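Long-range contacts in DNA repair and recombination protein RadB (Thermococcus kodakarensis, PDB 2CVH), which probably acts in archaeal DNA repair and homologous recombination, as a RecA-like protein thought to bind DNA and to hydrolyse ATP only very weakly: residues 23-28 and 148-153; 175-180 and 197-202. All blocks are in the same frame, centred on the assembly; numbering follows the deposited sequence.

Interaction 1. Residues 23-28 and 148-153; sequences TQVYGP and PVIVIN
Thr23 to Tyr26 pair in parallel register with Ile150 to Asn153, the two strand axes 29° apart and 4.6 Å from each other at their closest. Val25 lies at the middle of the pairing, its N donating to Val151 O at 2.9 Å and its O accepting from Asn153 N at 3.2 Å. Val151 N bonds to Thr23 O, and Gly27 N to Asn153 O carries the pairing one residue past the strand. On one face CG2 of Val25 meets CG2 of Ile150 at 4.0 Å, while Ile152 packs on Lys33 and Ala37 of helix 33-44. This is the core of a RecA-like P-loop fold: strand 22-26 runs straight into the Walker A loop, whose Gly27 and Pro28 belong to the predicted ATP site; Lys33, at the start of helix 33-44, bonds through NZ to Gly27 O. The other face holds Gln24, Val151, Tyr26 and Asn153. Gln24 CG stands anti to the backbone N (chi1 167°) and meets Asn153 ND2 at 3.3 Å; OE1 lies 3.1 Å from Asn153 ND2, the two amide planes being almost perpendicular. CB of Tyr26 rests against Asn153 O, whereas its ring leads away from strand 149-153 and its OH bonds to Glu196.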
loop_
_atom_site.group_PDB
_atom_site.type_symbol
_atom_site.label_atom_id
_atom_site.label_comp_id
_atom_site.label_asym_id
_atom_site.label_seq_id
_atom_site.Cartn_x
_atom_site.Cartn_y
_atom_site.Cartn_z
ATOM N N THR A 23 -6.698 -0.547 2.628
ATOM C CA THR A 23 -5.781 -1.017 3.644
ATOM C C THR A 23 -4.609 -0.048 3.594
ATOM O O THR A 23 -4.069 0.217 2.521
ATOM C CB THR A 23 -5.259 -2.438 3.369
ATOM O OG1 THR A 23 -6.352 -3.372 3.358
ATOM C CG2 THR A 23 -4.253 -2.860 4.472
ATOM N N GLN A 24 -4.327 0.618 4.707
ATOM C CA GLN A 24 -3.173 1.507 4.759
ATOM C C GLN A 24 -1.999 0.625 5.184
ATOM O O GLN A 24 -2.157 -0.300 5.996
ATOM C CB GLN A 24 -3.359 2.622 5.796
ATOM C CG GLN A 24 -2.065 3.374 6.096
ATOM C CD GLN A 24 -2.196 4.474 7.137
ATOM O OE1 GLN A 24 -1.555 5.513 7.029
ATOM N NE2 GLN A 24 -3.012 4.255 8.135
ATOM N N VAL A 25 -0.855 0.820 4.552
ATOM C CA VAL A 25 0.344 0.080 4.924
ATOM C C VAL A 25 1.320 1.204 5.096
ATOM O O VAL A 25 1.587 1.923 4.157
ATOM C CB VAL A 25 0.853 -0.904 3.844
ATOM C CG1 VAL A 25 2.140 -1.586 4.336
ATOM C CG2 VAL A 25 -0.182 -1.972 3.574
ATOM N N TYR A 26 1.770 1.437 6.320
ATOM C CA TYR A 26 2.694 2.527 6.535
ATOM C C TYR A 26 3.951 2.110 7.326
ATOM O O TYR A 26 3.953 1.118 8.059
ATOM C CB TYR A 26 1.956 3.711 7.179
ATOM C CG TYR A 26 1.643 3.533 8.651
ATOM C CD1 TYR A 26 0.514 2.840 9.069
ATOM C CD2 TYR A 26 2.517 4.022 9.618
ATOM C CE1 TYR A 26 0.265 2.630 10.406
ATOM C CE2 TYR A 26 2.284 3.823 10.956
ATOM C CZ TYR A 26 1.161 3.125 11.343
ATOM O OH TYR A 26 0.962 2.912 12.674
ATOM N N GLY A 27 5.007 2.898 7.176
ATOM C CA GLY A 27 6.264 2.621 7.841
ATOM C C GLY A 27 7.351 3.440 7.173
ATOM O O GLY A 27 7.065 4.162 6.219
ATOM N N PRO A 28 8.603 3.372 7.658
ATOM C CA PRO A 28 9.735 4.116 7.095
ATOM C C PRO A 28 10.231 3.516 5.774
ATOM O O PRO A 28 9.742 2.468 5.330
ATOM C CB PRO A 28 10.787 3.996 8.192
ATOM C CG PRO A 28 10.548 2.633 8.721
ATOM C CD PRO A 28 9.031 2.532 8.792
ATOM N N PRO A 148 -8.755 -4.751 -3.792
ATOM C CA PRO A 148 -8.118 -3.979 -2.735
ATOM C C PRO A 148 -7.458 -2.722 -3.252
ATOM O O PRO A 148 -7.087 -2.636 -4.428
ATOM C CB PRO A 148 -7.049 -4.942 -2.207
ATOM C CG PRO A 148 -7.546 -6.320 -2.630
ATOM C CD PRO A 148 -8.051 -6.024 -4.014
ATOM N N VAL A 149 -7.411 -1.719 -2.386
ATOM C CA VAL A 149 -6.714 -0.486 -2.664
ATOM C C VAL A 149 -5.724 -0.331 -1.501
ATOM O O VAL A 149 -6.133 -0.180 -0.349
ATOM C CB VAL A 149 -7.626 0.739 -2.707
ATOM C CG1 VAL A 149 -6.790 1.984 -2.934
ATOM C CG2 VAL A 149 -8.623 0.619 -3.847
ATOM N N ILE A 150 -4.434 -0.469 -1.801
ATOM C CA ILE A 150 -3.381 -0.314 -0.810
ATOM C C ILE A 150 -2.944 1.127 -0.841
ATOM O O ILE A 150 -2.657 1.691 -1.904
ATOM C CB ILE A 150 -2.160 -1.219 -1.108
ATOM C CG1 ILE A 150 -2.543 -2.691 -0.951
ATOM C CG2 ILE A 150 -0.991 -0.844 -0.170
ATOM C CD1 ILE A 150 -1.544 -3.674 -1.585
ATOM N N VAL A 151 -2.945 1.743 0.331
ATOM C CA VAL A 151 -2.545 3.127 0.480
ATOM C C VAL A 151 -1.245 3.114 1.305
ATOM O O VAL A 151 -1.229 2.750 2.480
ATOM C CB VAL A 151 -3.652 3.939 1.208
ATOM C CG1 VAL A 151 -3.154 5.306 1.515
ATOM C CG2 VAL A 151 -4.897 4.034 0.336
ATOM N N ILE A 152 -0.146 3.446 0.658
ATOM C CA ILE A 152 1.143 3.451 1.305
ATOM C C ILE A 152 1.468 4.847 1.814
ATOM O O ILE A 152 1.202 5.826 1.139
ATOM C CB ILE A 152 2.217 2.921 0.328
ATOM C CG1 ILE A 152 2.071 1.408 0.191
ATOM C CG2 ILE A 152 3.625 3.317 0.771
ATOM C CD1 ILE A 152 2.884 0.815 -0.958
ATOM N N ASN A 153 1.966 4.938 3.045
ATOM C CA ASN A 153 2.332 6.227 3.623
ATOM C C ASN A 153 3.545 6.009 4.520
ATOM O O ASN A 153 3.870 4.876 4.865
ATOM C CB ASN A 153 1.190 6.771 4.500
ATOM C CG ASN A 153 -0.150 6.768 3.795
ATOM O OD1 ASN A 153 -0.462 7.681 3.037
ATOM N ND2 ASN A 153 -0.952 5.735 4.040
#

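Interaction 2. Residues 175-180 and 197-202; sequences RCKDIL and RHRFRP
Asp178 OD2 and Arg199 NH1 form a salt bridge at 2.8 Å, the carboxylate and guanidinium planes turned 51° apart. Between the backbones, Ile179 N donates to Arg197 O at 2.7 Å, and the return bond from Arg197 N to Ile179 O is weak, making Ile179 and Arg197 an antiparallel hydrogen-bonded pair where strand 190-197 ends. His198 NE2 comes to 3.1 Å from Asp178 OD2, but at a poor angle for a hydrogen bond; instead the ring is stacked with the carboxylate, planes 17° apart, CD2 lying 3.2 Å from Asp178 CG. Chi1 (-159°) puts CG of His198 anti to the backbone N; on the ring, ND1 accepts Phe200 N and Arg201 N, each at 3.2 Å and both tilted out of the ring plane. An alanine in place of His198 would probably leave these two N-H groups without their acceptor and uncover one face of the Asp178 carboxylate. Further out, Ile179 and Arg197 lie side by side, CD1 of Ile179 lying over one guanidinium face, toward its rim, 3.4 Å from Arg197 NH2. Arg197 also makes a cation-pi contact with Tyr174, and Cys176 O lies at its guanidinium edge. Arg197 NE is buried with no polar partner, so aliphatic and aromatic contacts probably hold this side chain, whereas the Asp178 carboxylate is likely to be stabilised in its charged form by Arg199.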
loop_
_atom_site.group_PDB
_atom_site.type_symbol
_atom_site.label_atom_id
_atom_site.label_comp_id
_atom_site.label_asym_id
_atom_site.label_seq_id
_atom_site.Cartn_x
_atom_site.Cartn_y
_atom_site.Cartn_z
ATOM N N ARG A 175 -10.975 5.894 7.139
ATOM C CA ARG A 175 -11.216 5.799 5.703
ATOM C C ARG A 175 -10.628 4.445 5.294
ATOM O O ARG A 175 -11.094 3.803 4.345
ATOM C CB ARG A 175 -10.480 6.913 4.958
ATOM C CG ARG A 175 -11.368 7.782 4.092
ATOM C CD ARG A 175 -12.207 8.729 4.929
ATOM N NE ARG A 175 -13.087 9.574 4.119
ATOM C CZ ARG A 175 -13.276 10.874 4.334
ATOM N NH1 ARG A 175 -12.638 11.484 5.331
ATOM N NH2 ARG A 175 -14.116 11.561 3.568
ATOM N N CYS A 176 -9.591 4.036 6.023
ATOM C CA CYS A 176 -8.912 2.775 5.792
ATOM C C CYS A 176 -9.365 1.814 6.866
ATOM O O CYS A 176 -9.112 2.020 8.046
ATOM C CB CYS A 176 -7.396 2.971 5.829
ATOM S SG CYS A 176 -6.762 4.076 4.515
ATOM N N LYS A 177 -10.122 0.808 6.453
ATOM C CA LYS A 177 -10.648 -0.190 7.367
ATOM C C LYS A 177 -9.564 -1.073 7.956
ATOM O O LYS A 177 -9.672 -1.528 9.094
ATOM C CB LYS A 177 -11.695 -1.049 6.654
ATOM C CG LYS A 177 -13.148 -0.723 7.037
ATOM C CD LYS A 177 -13.421 0.766 6.996
ATOM C CE LYS A 177 -14.833 1.095 7.380
ATOM N NZ LYS A 177 -14.938 2.582 7.442
ATOM N N ASP A 178 -8.546 -1.359 7.160
ATOM C CA ASP A 178 -7.442 -2.192 7.604
ATOM C C ASP A 178 -6.183 -1.337 7.618
ATOM O O ASP A 178 -5.988 -0.487 6.738
ATOM C CB ASP A 178 -7.266 -3.391 6.674
ATOM C CG ASP A 178 -8.487 -4.278 6.620
ATOM O OD1 ASP A 178 -9.371 -4.100 7.481
ATOM O OD2 ASP A 178 -8.556 -5.154 5.725
ATOM N N ILE A 179 -5.352 -1.526 8.640
ATOM C CA ILE A 179 -4.132 -0.751 8.779
ATOM C C ILE A 179 -3.013 -1.657 9.264
ATOM O O ILE A 179 -3.157 -2.362 10.274
ATOM C CB ILE A 179 -4.305 0.427 9.785
ATOM C CG1 ILE A 179 -5.469 1.335 9.356
ATOM C CG2 ILE A 179 -3.015 1.244 9.880
ATOM C CD1 ILE A 179 -5.516 2.680 10.066
ATOM N N LEU A 180 -1.917 -1.658 8.516
ATOM C CA LEU A 180 -0.747 -2.448 8.848
ATOM C C LEU A 180 0.443 -1.511 9.045
ATOM O O LEU A 180 0.721 -0.638 8.199
ATOM C CB LEU A 180 -0.416 -3.406 7.709
ATOM C CG LEU A 180 -0.877 -4.850 7.669
ATOM C CD1 LEU A 180 -0.361 -5.457 6.368
ATOM C CD2 LEU A 180 -0.334 -5.607 8.850
ATOM N N ARG A 197 -5.351 -2.248 12.778
ATOM C CA ARG A 197 -6.757 -2.094 12.583
ATOM C C ARG A 197 -7.200 -3.037 11.508
ATOM O O ARG A 197 -6.541 -3.193 10.469
ATOM C CB ARG A 197 -7.061 -0.646 12.203
ATOM C CG ARG A 197 -8.540 -0.369 12.034
ATOM C CD ARG A 197 -8.887 0.985 12.596
ATOM N NE ARG A 197 -8.732 2.062 11.635
ATOM C CZ ARG A 197 -8.451 3.320 11.963
ATOM N NH1 ARG A 197 -8.276 3.680 13.229
ATOM N NH2 ARG A 197 -8.398 4.236 11.022
ATOM N N HIS A 198 -8.281 -3.738 11.792
ATOM C CA HIS A 198 -8.818 -4.647 10.822
ATOM C C HIS A 198 -10.258 -4.847 11.157
ATOM O O HIS A 198 -10.684 -4.649 12.296
ATOM C CB HIS A 198 -8.094 -5.977 10.833
ATOM C CG HIS A 198 -8.264 -6.757 9.567
ATOM N ND1 HIS A 198 -9.253 -7.704 9.394
ATOM C CD2 HIS A 198 -7.558 -6.730 8.411
ATOM C CE1 HIS A 198 -9.149 -8.232 8.191
ATOM N NE2 HIS A 198 -8.130 -7.658 7.574
ATOM N N ARG A 199 -10.992 -5.303 10.166
ATOM C CA ARG A 199 -12.412 -5.499 10.312
ATOM C C ARG A 199 -12.838 -6.737 11.070
ATOM O O ARG A 199 -13.874 -6.722 11.731
ATOM C CB ARG A 199 -13.059 -5.448 8.930
ATOM C CG ARG A 199 -12.910 -4.079 8.267
ATOM C CD ARG A 199 -12.186 -4.169 6.940
ATOM N NE ARG A 199 -12.788 -5.170 6.068
ATOM C CZ ARG A 199 -12.184 -6.288 5.690
ATOM N NH1 ARG A 199 -10.949 -6.548 6.108
ATOM N NH2 ARG A 199 -12.826 -7.147 4.906
ATOM N N PHE A 200 -12.073 -7.816 10.962
ATOM C CA PHE A 200 -12.460 -9.034 11.652
ATOM C C PHE A 200 -11.298 -9.782 12.297
ATOM O O PHE A 200 -11.505 -10.548 13.228
ATOM C CB PHE A 200 -13.255 -9.956 10.712
ATOM C CG PHE A 200 -12.431 -10.564 9.600
ATOM C CD1 PHE A 200 -11.820 -11.810 9.767
ATOM C CD2 PHE A 200 -12.230 -9.880 8.400
ATOM C CE1 PHE A 200 -11.016 -12.363 8.762
ATOM C CE2 PHE A 200 -11.424 -10.432 7.389
ATOM C CZ PHE A 200 -10.816 -11.672 7.575
ATOM N N ARG A 201 -10.084 -9.578 11.797
ATOM C CA ARG A 201 -8.915 -10.257 12.348
ATOM C C ARG A 201 -8.517 -9.574 13.640
ATOM O O ARG A 201 -8.631 -8.344 13.743
ATOM C CB ARG A 201 -7.730 -10.153 11.377
ATOM C CG ARG A 201 -7.764 -11.118 10.180
ATOM C CD ARG A 201 -7.636 -12.541 10.644
ATOM N NE ARG A 201 -6.378 -12.773 11.343
ATOM C CZ ARG A 201 -6.159 -13.770 12.196
ATOM N NH1 ARG A 201 -7.120 -14.641 12.484
ATOM N NH2 ARG A 201 -4.941 -13.940 12.706
ATOM N N PRO A 202 -8.061 -10.351 14.653
ATOM C CA PRO A 202 -7.646 -9.738 15.924
ATOM C C PRO A 202 -6.576 -8.671 15.683
ATOM O O PRO A 202 -5.639 -8.862 14.909
ATOM C CB PRO A 202 -7.093 -10.925 16.705
ATOM C CG PRO A 202 -7.976 -12.036 16.275
ATOM C CD PRO A 202 -8.073 -11.825 14.765
#

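Overall arrangement
Interactions 1 and 2 lie side by side in one mixed sheet, their centres 11 Å apart, and meet where strand 22-26 pairs with strand 178-184: Gln24 N and O probably bond to Asp178 O and Leu180 N. Across the sheet the order is 149-153, 22-26, 178-184, 190-197, the first three strands parallel and the last antiparallel. Along the chain they come in series, interaction 1 closing before interaction 2 opens. Interaction 1 is near the centre of the chain at the predicted ATP site; interaction 2 is about 13 Å from that centre, partly buried. Interaction 1 belongs to the parallel, nucleotide-binding part of the RecA-like sheet, and interaction 2 lies where its antiparallel extension begins.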